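Local coordinates for gastrodianin-4 (Gastrodia elata, PDB 1XD6), which probably binds mannose as a monomeric bulb-type lectin of an orchid and acts as an antifungal protein, at residues C29-Y34 with G60-Y65; S43-K48 with A70-N75; I95-N98 with A102-A105. All coordinates share one frame; numbering follows the deposited sequence.

In the fold
All three contacts belong to a single bulb-type lectin fold, the beta-prism II arrangement of three four-stranded antiparallel sheets. Contact 1 lies near the centre of the chain and joins two different sheets by aliphatic and sulfur packing alone, with no hydrogen bond across it. Contact 2, partly buried, joins the same two sheets further out, where a loop hydroxymethylene group meets an indole face. A probable hydrogen bond from Thr45 OG1 to Cys29 O links the two, and strands 62-66 and 69-73 are neighbours. Contact 3 is also partly buried but sits in the third sheet; it pairs adjacent strands through backbone bonds. Its Ile95 and Trp104 reach back to Leu62 and Trp72.

Contact 1 (C29-Y34 with G60-Y65); sequences CNLVLY and GNLVIY
Ile64 sends its two branches to two different residues of segment 29-34. Its first torsion (chi1 -60°) sets CG1 anti to the carbonyl carbon and CG2 anti to the backbone N; chi2 of 168° then extends CD1 away from CA, toward Leu31, while CG2 turns to Cys29. As a result CD1 comes up against Leu31 CB at 3.9 Å, while CG2 lies against Cys29 SG, also at 3.9 Å. A beta-branched residue suits this place because it can touch both partners with separate branches. The sulfur of Cys29 points into the same apolar layer, and its disulfide to Cys52 makes it a fixed, non-polar surface.

The second half of the contact is a meeting of leucines. Leu31 and Leu62 have the same shape, CG anti to the backbone N and chi2 near +60°, and they reach toward each other from opposite strands until their methyls meet tip to tip, with Leu31 CD2 and Leu62 CD2 4.3 Å apart. This touch is looser than those of Ile64. No hydrogen bond crosses between the segments, so side chains alone join them.

Leu31 on one strand and Leu62 and Ile64 on the other turn inward. The intervening valines, Val32 and Val63, point to the other side, where a CG1 methyl of each lies over the ring of Tyr34 or Tyr65. Gln26, Asp28, Asn30, Val32 and Tyr34, at every second position, are consistent with the mannose-site motif of this lectin family, and Gln57 to Tyr65 repeats the spacing.

The inward layer is completed from strand 52-56, whose Leu54 touches both Leu31 and Leu62, and from strand 21-25, whose Phe23 lies against Leu31.

Contact 2 (S43-K48 with A70-N75); sequences SGTNGK and AMWASN
Segment 43-48, a loop without regular structure that ends in a type II turn from Thr45 to Lys48, passes edge strand 69-73 with the CA atoms of Thr45 and Met71 7.3 Å apart and no hydrogen bond between them. Ser43 and Thr45 both meet Trp72. Ser43 sets CB squarely over one face of the indole, 4.0 Å from the centroid of the five-membered ring and only 4° off its normal, a CH-pi contact. On the opposite face, near the rim, lies Ser74 N. Thr45 arrives at about a right angle to the Trp72 side chain, its CG2 methyl 3.7 Å from Trp72 CB. A small serine lets the loop come this close to the ring.

In this beta-prism fold the contact brings the loop leaving the sheet that ends in strand 38-42 over the last strand of the sheet of strands 52-56, 62-66 and 69-73. Trp72 also touches Ile64 of its own sheet and Trp104 of the third.

In Ser43 and Thr45 the hydroxyl lies between the backbone N and the carbonyl carbon (chi1 61° and 50°), turned from the indole to polar work. Ser43 OG donates to Thr45 OG1 at 2.8 Å and accepts from Leu31 N, while Thr45 OG1 bonds to Cys29 O. Gly47 supplies the positive phi that a type II turn requires at its third position. Lys48 folds back over the turn: NZ reaches Asn46 O at 2.9 Å, and Gly44 O at 3.1 Å from above the Gly44 carbonyl plane.

Contact 3 (I95-N98 with A102-A105); sequences IYDN and AIWA
A beta hairpin formed by strands 93-96 and 102-105 carries a bulge here, where Ile95 pairs with Trp104 but Tyr96 pairs with Ala102, leaving Ile103 as the extra residue. Two backbone bonds tie Ile95 to strand 102-105, through its N and its O: Ile95 N donates to Trp104 O at 2.9 Å, and Ile103 N approaches Ile95 O, also at 2.9 Å, nearly along the C=O axis. Trp104 N, buried here, has no partner in the model, probably a consequence of the bulge.

Side chains pack round the irregularity. Ile95 forks much as Ile64 does, with CG1 beside the backbone N (chi1 -62°). Its CD1 lies 3.8 Å from Trp104 CB and next to CE3 of the indole, while its CG2 meets Ile103 CD1 at 3.6 Å. Ile103, where the chain turns a corner, swings CG1 between its backbone N and carbonyl carbon, which sets that branch against Ile95. Its other branch, CG2, faces Asp97 OD2. On the other face of the hairpin, Tyr96 CE1 is 4.0 Å from Ala102 CB, a methyl small enough to sit beside the ring.

Asp97 suits the start of the connection because its carboxylate has two tasks. OD1 accepts Ser99 N, as in an Asx turn, and also Asn101 N, while OD2 makes a salt bridge to Arg78.

Strand 84-87 flanks the hairpin, with Leu85 against Ile95 and Ile86 against Tyr96, whereas strand 102-105 is outermost in its sheet and turns Trp104 toward Trp72 of strand 69-73.

Contact 1 (C29-Y34 with G60-Y65)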
loop_
_atom_site.group_PDB
_atom_site.type_symbol
_atom_site.label_atom_id
_atom_site.label_comp_id
_atom_site.label_asym_id
_atom_site.label_seq_id
_atom_site.Cartn_x
_atom_site.Cartn_y
_atom_site.Cartn_z
ATOM N N CYS A 29 -4.970 11.933 -0.885
ATOM C CA CYS A 29 -3.675 11.423 -1.367
ATOM C C CYS A 29 -2.773 10.799 -0.300
ATOM O O CYS A 29 -1.658 10.388 -0.607
ATOM C CB CYS A 29 -2.890 12.478 -2.159
ATOM S SG CYS A 29 -1.717 11.740 -3.318
ATOM N N ASN A 30 -3.253 10.726 0.937
ATOM C CA ASN A 30 -2.513 10.044 1.997
ATOM C C ASN A 30 -2.812 8.547 1.962
ATOM O O ASN A 30 -3.961 8.140 1.786
ATOM C CB ASN A 30 -2.885 10.612 3.372
ATOM C CG ASN A 30 -1.728 10.574 4.374
ATOM O OD1 ASN A 30 -1.897 10.939 5.549
ATOM N ND2 ASN A 30 -0.572 10.120 3.934
ATOM N N LEU A 31 -1.781 7.731 2.126
ATOM C CA LEU A 31 -1.964 6.296 2.256
ATOM C C LEU A 31 -1.882 5.976 3.741
ATOM O O LEU A 31 -0.835 6.187 4.364
ATOM C CB LEU A 31 -0.892 5.524 1.470
ATOM C CG LEU A 31 -1.011 3.986 1.517
ATOM C CD1 LEU A 31 -2.355 3.496 0.949
ATOM C CD2 LEU A 31 0.169 3.347 0.784
ATOM N N VAL A 32 -2.986 5.511 4.325
ATOM C CA VAL A 32 -3.049 5.402 5.800
ATOM C C VAL A 32 -3.438 4.011 6.308
ATOM O O VAL A 32 -4.331 3.371 5.764
ATOM C CB VAL A 32 -3.962 6.497 6.428
ATOM C CG1 VAL A 32 -3.843 6.507 7.963
ATOM C CG2 VAL A 32 -3.557 7.898 5.902
ATOM N N LEU A 33 -2.744 3.552 7.348
ATOM C CA LEU A 33 -3.154 2.338 8.057
ATOM C C LEU A 33 -3.900 2.746 9.324
ATOM O O LEU A 33 -3.349 3.480 10.161
ATOM C CB LEU A 33 -1.965 1.430 8.395
ATOM C CG LEU A 33 -2.316 0.146 9.188
ATOM C CD1 LEU A 33 -3.326 -0.754 8.470
ATOM C CD2 LEU A 33 -1.049 -0.641 9.490
ATOM N N TYR A 34 -5.157 2.304 9.422
ATOM C CA TYR A 34 -6.005 2.534 10.603
ATOM C C TYR A 34 -6.153 1.279 11.452
ATOM O O TYR A 34 -6.376 0.194 10.921
ATOM C CB TYR A 34 -7.408 2.982 10.184
ATOM C CG TYR A 34 -7.440 4.379 9.662
ATOM C CD1 TYR A 34 -7.462 5.466 10.544
ATOM C CD2 TYR A 34 -7.393 4.632 8.291
ATOM C CE1 TYR A 34 -7.477 6.769 10.079
ATOM C CE2 TYR A 34 -7.396 5.945 7.806
ATOM C CZ TYR A 34 -7.434 7.004 8.710
ATOM O OH TYR A 34 -7.442 8.299 8.264
ATOM N N GLY A 60 7.631 -4.890 -7.877
ATOM C CA GLY A 60 7.739 -4.959 -6.430
ATOM C C GLY A 60 7.695 -3.623 -5.705
ATOM O O GLY A 60 7.724 -3.584 -4.467
ATOM N N ASN A 61 7.618 -2.536 -6.475
ATOM C CA ASN A 61 7.523 -1.174 -5.938
ATOM C C ASN A 61 6.051 -0.840 -5.665
ATOM O O ASN A 61 5.192 -1.042 -6.527
ATOM C CB ASN A 61 8.104 -0.171 -6.944
ATOM C CG ASN A 61 9.087 0.815 -6.318
ATOM O OD1 ASN A 61 9.373 0.776 -5.117
ATOM N ND2 ASN A 61 9.607 1.725 -7.149
ATOM N N LEU A 62 5.765 -0.354 -4.461
ATOM C CA LEU A 62 4.459 0.215 -4.161
ATOM C C LEU A 62 4.541 1.713 -4.453
ATOM O O LEU A 62 5.414 2.372 -3.934
ATOM C CB LEU A 62 4.107 -0.038 -2.695
ATOM C CG LEU A 62 2.677 0.238 -2.263
ATOM C CD1 LEU A 62 1.717 -0.698 -2.993
ATOM C CD2 LEU A 62 2.561 0.125 -0.717
ATOM N N VAL A 63 3.663 2.242 -5.308
ATOM C CA VAL A 63 3.780 3.636 -5.754
ATOM C C VAL A 63 2.427 4.332 -5.762
ATOM O O VAL A 63 1.445 3.793 -6.281
ATOM C CB VAL A 63 4.413 3.756 -7.183
ATOM C CG1 VAL A 63 4.652 5.241 -7.563
ATOM C CG2 VAL A 63 5.714 2.947 -7.304
ATOM N N ILE A 64 2.382 5.532 -5.187
ATOM C CA ILE A 64 1.227 6.422 -5.307
ATOM C C ILE A 64 1.427 7.299 -6.552
ATOM O O ILE A 64 2.450 7.962 -6.672
ATOM C CB ILE A 64 1.081 7.311 -4.046
ATOM C CG1 ILE A 64 0.885 6.457 -2.781
ATOM C CG2 ILE A 64 -0.096 8.318 -4.203
ATOM C CD1 ILE A 64 1.035 7.249 -1.440
ATOM N N TYR A 65 0.458 7.264 -7.471
ATOM C CA TYR A 65 0.439 8.111 -8.673
ATOM C C TYR A 65 -0.664 9.153 -8.591
ATOM O O TYR A 65 -1.731 8.903 -8.020
ATOM C CB TYR A 65 0.219 7.287 -9.959
ATOM C CG TYR A 65 1.416 6.483 -10.376
ATOM C CD1 TYR A 65 2.452 7.064 -11.094
ATOM C CD2 TYR A 65 1.529 5.140 -10.020
ATOM C CE1 TYR A 65 3.567 6.322 -11.472
ATOM C CE2 TYR A 65 2.636 4.389 -10.384
ATOM C CZ TYR A 65 3.652 4.987 -11.105
ATOM O OH TYR A 65 4.757 4.260 -11.467
#

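Contact 2 (S43-K48 with A70-N75)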
loop_
_atom_site.group_PDB
_atom_site.type_symbol
_atom_site.label_atom_id
_atom_site.label_comp_id
_atom_site.label_asym_id
_atom_site.label_seq_id
_atom_site.Cartn_x
_atom_site.Cartn_y
_atom_site.Cartn_z
ATOM N N SER A 43 1.807 7.332 4.650
ATOM C CA SER A 43 2.799 7.722 3.662
ATOM C C SER A 43 3.189 9.193 3.845
ATOM O O SER A 43 4.291 9.574 3.488
ATOM C CB SER A 43 2.278 7.489 2.251
ATOM O OG SER A 43 1.109 8.253 2.012
ATOM N N GLY A 44 2.293 10.000 4.410
ATOM C CA GLY A 44 2.554 11.410 4.624
ATOM C C GLY A 44 2.436 12.250 3.360
ATOM O O GLY A 44 3.125 13.257 3.215
ATOM N N THR A 45 1.567 11.829 2.439
ATOM C CA THR A 45 1.361 12.528 1.184
ATOM C C THR A 45 -0.011 13.219 1.142
ATOM O O THR A 45 -0.521 13.525 0.060
ATOM C CB THR A 45 1.502 11.562 -0.019
ATOM O OG1 THR A 45 0.702 10.397 0.199
ATOM C CG2 THR A 45 2.933 11.022 -0.138
ATOM N N ASN A 46 -0.608 13.443 2.314
ATOM C CA ASN A 46 -1.880 14.173 2.405
ATOM C C ASN A 46 -1.710 15.592 1.853
ATOM O O ASN A 46 -0.705 16.244 2.142
ATOM C CB ASN A 46 -2.379 14.242 3.848
ATOM C CG ASN A 46 -1.322 14.759 4.815
ATOM O OD1 ASN A 46 -0.268 14.144 4.997
ATOM N ND2 ASN A 46 -1.601 15.906 5.440
ATOM N N GLY A 47 -2.662 16.036 1.038
ATOM C CA GLY A 47 -2.610 17.372 0.456
ATOM C C GLY A 47 -1.593 17.557 -0.668
ATOM O O GLY A 47 -1.533 18.626 -1.290
ATOM N N LYS A 48 -0.806 16.527 -0.962
ATOM C CA LYS A 48 0.222 16.648 -1.994
ATOM C C LYS A 48 -0.324 16.754 -3.428
ATOM O O LYS A 48 0.317 17.368 -4.283
ATOM C CB LYS A 48 1.217 15.489 -1.907
ATOM C CG LYS A 48 2.236 15.519 -0.722
ATOM C CD LYS A 48 2.294 16.837 0.095
ATOM C CE LYS A 48 3.057 16.630 1.415
ATOM N NZ LYS A 48 2.196 16.109 2.522
ATOM N N ALA A 70 4.621 10.134 -10.082
ATOM C CA ALA A 70 4.789 9.406 -8.822
ATOM C C ALA A 70 4.844 10.391 -7.648
ATOM O O ALA A 70 5.598 11.346 -7.690
ATOM C CB ALA A 70 6.057 8.557 -8.861
ATOM N N MET A 71 4.038 10.146 -6.616
ATOM C CA MET A 71 3.973 10.988 -5.426
ATOM C C MET A 71 4.841 10.417 -4.301
ATOM O O MET A 71 5.375 11.163 -3.461
ATOM C CB MET A 71 2.531 11.098 -4.944
ATOM C CG MET A 71 1.587 11.821 -5.911
ATOM S SD MET A 71 2.044 13.566 -6.151
ATOM C CE MET A 71 2.816 13.523 -7.739
ATOM N N TRP A 72 4.988 9.093 -4.305
ATOM C CA TRP A 72 5.622 8.359 -3.216
ATOM C C TRP A 72 5.906 6.954 -3.706
ATOM O O TRP A 72 5.109 6.388 -4.442
ATOM C CB TRP A 72 4.668 8.291 -2.027
ATOM C CG TRP A 72 5.203 7.563 -0.822
ATOM C CD1 TRP A 72 5.882 8.111 0.236
ATOM C CD2 TRP A 72 5.089 6.160 -0.543
ATOM N NE1 TRP A 72 6.200 7.132 1.146
ATOM C CE2 TRP A 72 5.722 5.926 0.700
ATOM C CE3 TRP A 72 4.508 5.069 -1.221
ATOM C CZ2 TRP A 72 5.803 4.657 1.281
ATOM C CZ3 TRP A 72 4.599 3.795 -0.644
ATOM C CH2 TRP A 72 5.233 3.608 0.600
ATOM N N ALA A 73 7.037 6.393 -3.294
ATOM C CA ALA A 73 7.396 5.017 -3.640
ATOM C C ALA A 73 8.029 4.299 -2.458
ATOM O O ALA A 73 8.754 4.913 -1.652
ATOM C CB ALA A 73 8.362 4.998 -4.838
ATOM N N SER A 74 7.791 2.995 -2.385
ATOM C CA SER A 74 8.385 2.160 -1.346
ATOM C C SER A 74 9.893 1.963 -1.581
ATOM O O SER A 74 10.620 1.581 -0.653
ATOM C CB SER A 74 7.683 0.804 -1.302
ATOM O OG SER A 74 7.727 0.191 -2.582
ATOM N N ASN A 75 10.341 2.203 -2.815
ATOM C CA ASN A 75 11.753 2.103 -3.199
ATOM C C ASN A 75 12.321 0.700 -2.935
ATOM O O ASN A 75 13.419 0.555 -2.402
ATOM C CB ASN A 75 12.610 3.180 -2.502
ATOM C CG ASN A 75 12.337 4.591 -3.025
ATOM O OD1 ASN A 75 12.634 5.578 -2.348
ATOM N ND2 ASN A 75 11.792 4.693 -4.230
#

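Contact 3 (I95-N98 with A102-A105)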
loop_
_atom_site.group_PDB
_atom_site.type_symbol
_atom_site.label_atom_id
_atom_site.label_comp_id
_atom_site.label_asym_id
_atom_site.label_seq_id
_atom_site.Cartn_x
_atom_site.Cartn_y
_atom_site.Cartn_z
ATOM N N ILE A 95 4.942 -6.362 1.643
ATOM C CA ILE A 95 5.034 -6.788 0.248
ATOM C C ILE A 95 5.872 -8.063 0.201
ATOM O O ILE A 95 7.023 -8.076 0.671
ATOM C CB ILE A 95 5.677 -5.684 -0.677
ATOM C CG1 ILE A 95 4.836 -4.394 -0.706
ATOM C CG2 ILE A 95 5.873 -6.229 -2.121
ATOM C CD1 ILE A 95 5.639 -3.150 -1.209
ATOM N N TYR A 96 5.292 -9.120 -0.369
ATOM C CA TYR A 96 5.979 -10.401 -0.548
ATOM C C TYR A 96 6.330 -10.651 -2.017
ATOM O O TYR A 96 5.617 -10.197 -2.907
ATOM C CB TYR A 96 5.094 -11.543 -0.049
ATOM C CG TYR A 96 4.984 -11.645 1.462
ATOM C CD1 TYR A 96 6.033 -12.159 2.218
ATOM C CD2 TYR A 96 3.821 -11.262 2.124
ATOM C CE1 TYR A 96 5.938 -12.266 3.597
ATOM C CE2 TYR A 96 3.711 -11.360 3.511
ATOM C CZ TYR A 96 4.768 -11.878 4.234
ATOM O OH TYR A 96 4.690 -11.977 5.588
ATOM N N ASP A 97 7.428 -11.371 -2.259
ATOM C CA ASP A 97 7.813 -11.782 -3.611
ATOM C C ASP A 97 7.225 -13.172 -3.925
ATOM O O ASP A 97 6.462 -13.718 -3.116
ATOM C CB ASP A 97 9.341 -11.731 -3.794
ATOM C CG ASP A 97 10.100 -12.682 -2.857
ATOM O OD1 ASP A 97 9.511 -13.666 -2.367
ATOM O OD2 ASP A 97 11.304 -12.523 -2.558
ATOM N N ASN A 98 7.541 -13.724 -5.099
ATOM C CA ASN A 98 6.995 -15.026 -5.493
ATOM C C ASN A 98 7.339 -16.173 -4.523
ATOM O O ASN A 98 6.630 -17.180 -4.477
ATOM C CB ASN A 98 7.365 -15.412 -6.941
ATOM C CG ASN A 98 8.597 -14.701 -7.459
ATOM O OD1 ASN A 98 8.509 -13.863 -8.372
ATOM N ND2 ASN A 98 9.761 -15.031 -6.891
ATOM N N ALA A 102 9.403 -11.380 2.466
ATOM C CA ALA A 102 9.137 -9.961 2.670
ATOM C C ALA A 102 10.246 -9.070 2.092
ATOM O O ALA A 102 11.415 -9.183 2.491
ATOM C CB ALA A 102 8.981 -9.672 4.168
ATOM N N ILE A 103 9.866 -8.174 1.186
ATOM C CA ILE A 103 10.792 -7.173 0.643
ATOM C C ILE A 103 10.557 -5.763 1.214
ATOM O O ILE A 103 11.446 -4.914 1.155
ATOM C CB ILE A 103 10.764 -7.161 -0.908
ATOM C CG1 ILE A 103 9.453 -6.564 -1.433
ATOM C CG2 ILE A 103 11.019 -8.588 -1.457
ATOM C CD1 ILE A 103 9.404 -6.374 -2.940
ATOM N N TRP A 104 9.373 -5.531 1.786
ATOM C CA TRP A 104 9.031 -4.262 2.408
ATOM C C TRP A 104 7.970 -4.532 3.481
ATOM O O TRP A 104 7.098 -5.380 3.289
ATOM C CB TRP A 104 8.502 -3.265 1.348
ATOM C CG TRP A 104 8.167 -1.878 1.900
ATOM C CD1 TRP A 104 9.022 -0.811 2.037
ATOM C CD2 TRP A 104 6.894 -1.429 2.372
ATOM N NE1 TRP A 104 8.358 0.265 2.572
ATOM C CE2 TRP A 104 7.052 -0.088 2.796
ATOM C CE3 TRP A 104 5.631 -2.027 2.490
ATOM C CZ2 TRP A 104 5.996 0.667 3.319
ATOM C CZ3 TRP A 104 4.573 -1.277 3.030
ATOM C CH2 TRP A 104 4.770 0.057 3.431
ATOM N N ALA A 105 8.056 -3.823 4.605
ATOM C CA ALA A 105 7.033 -3.904 5.649
ATOM C C ALA A 105 6.798 -2.512 6.215
ATOM O O ALA A 105 7.706 -1.702 6.223
ATOM C CB ALA A 105 7.474 -4.846 6.749
#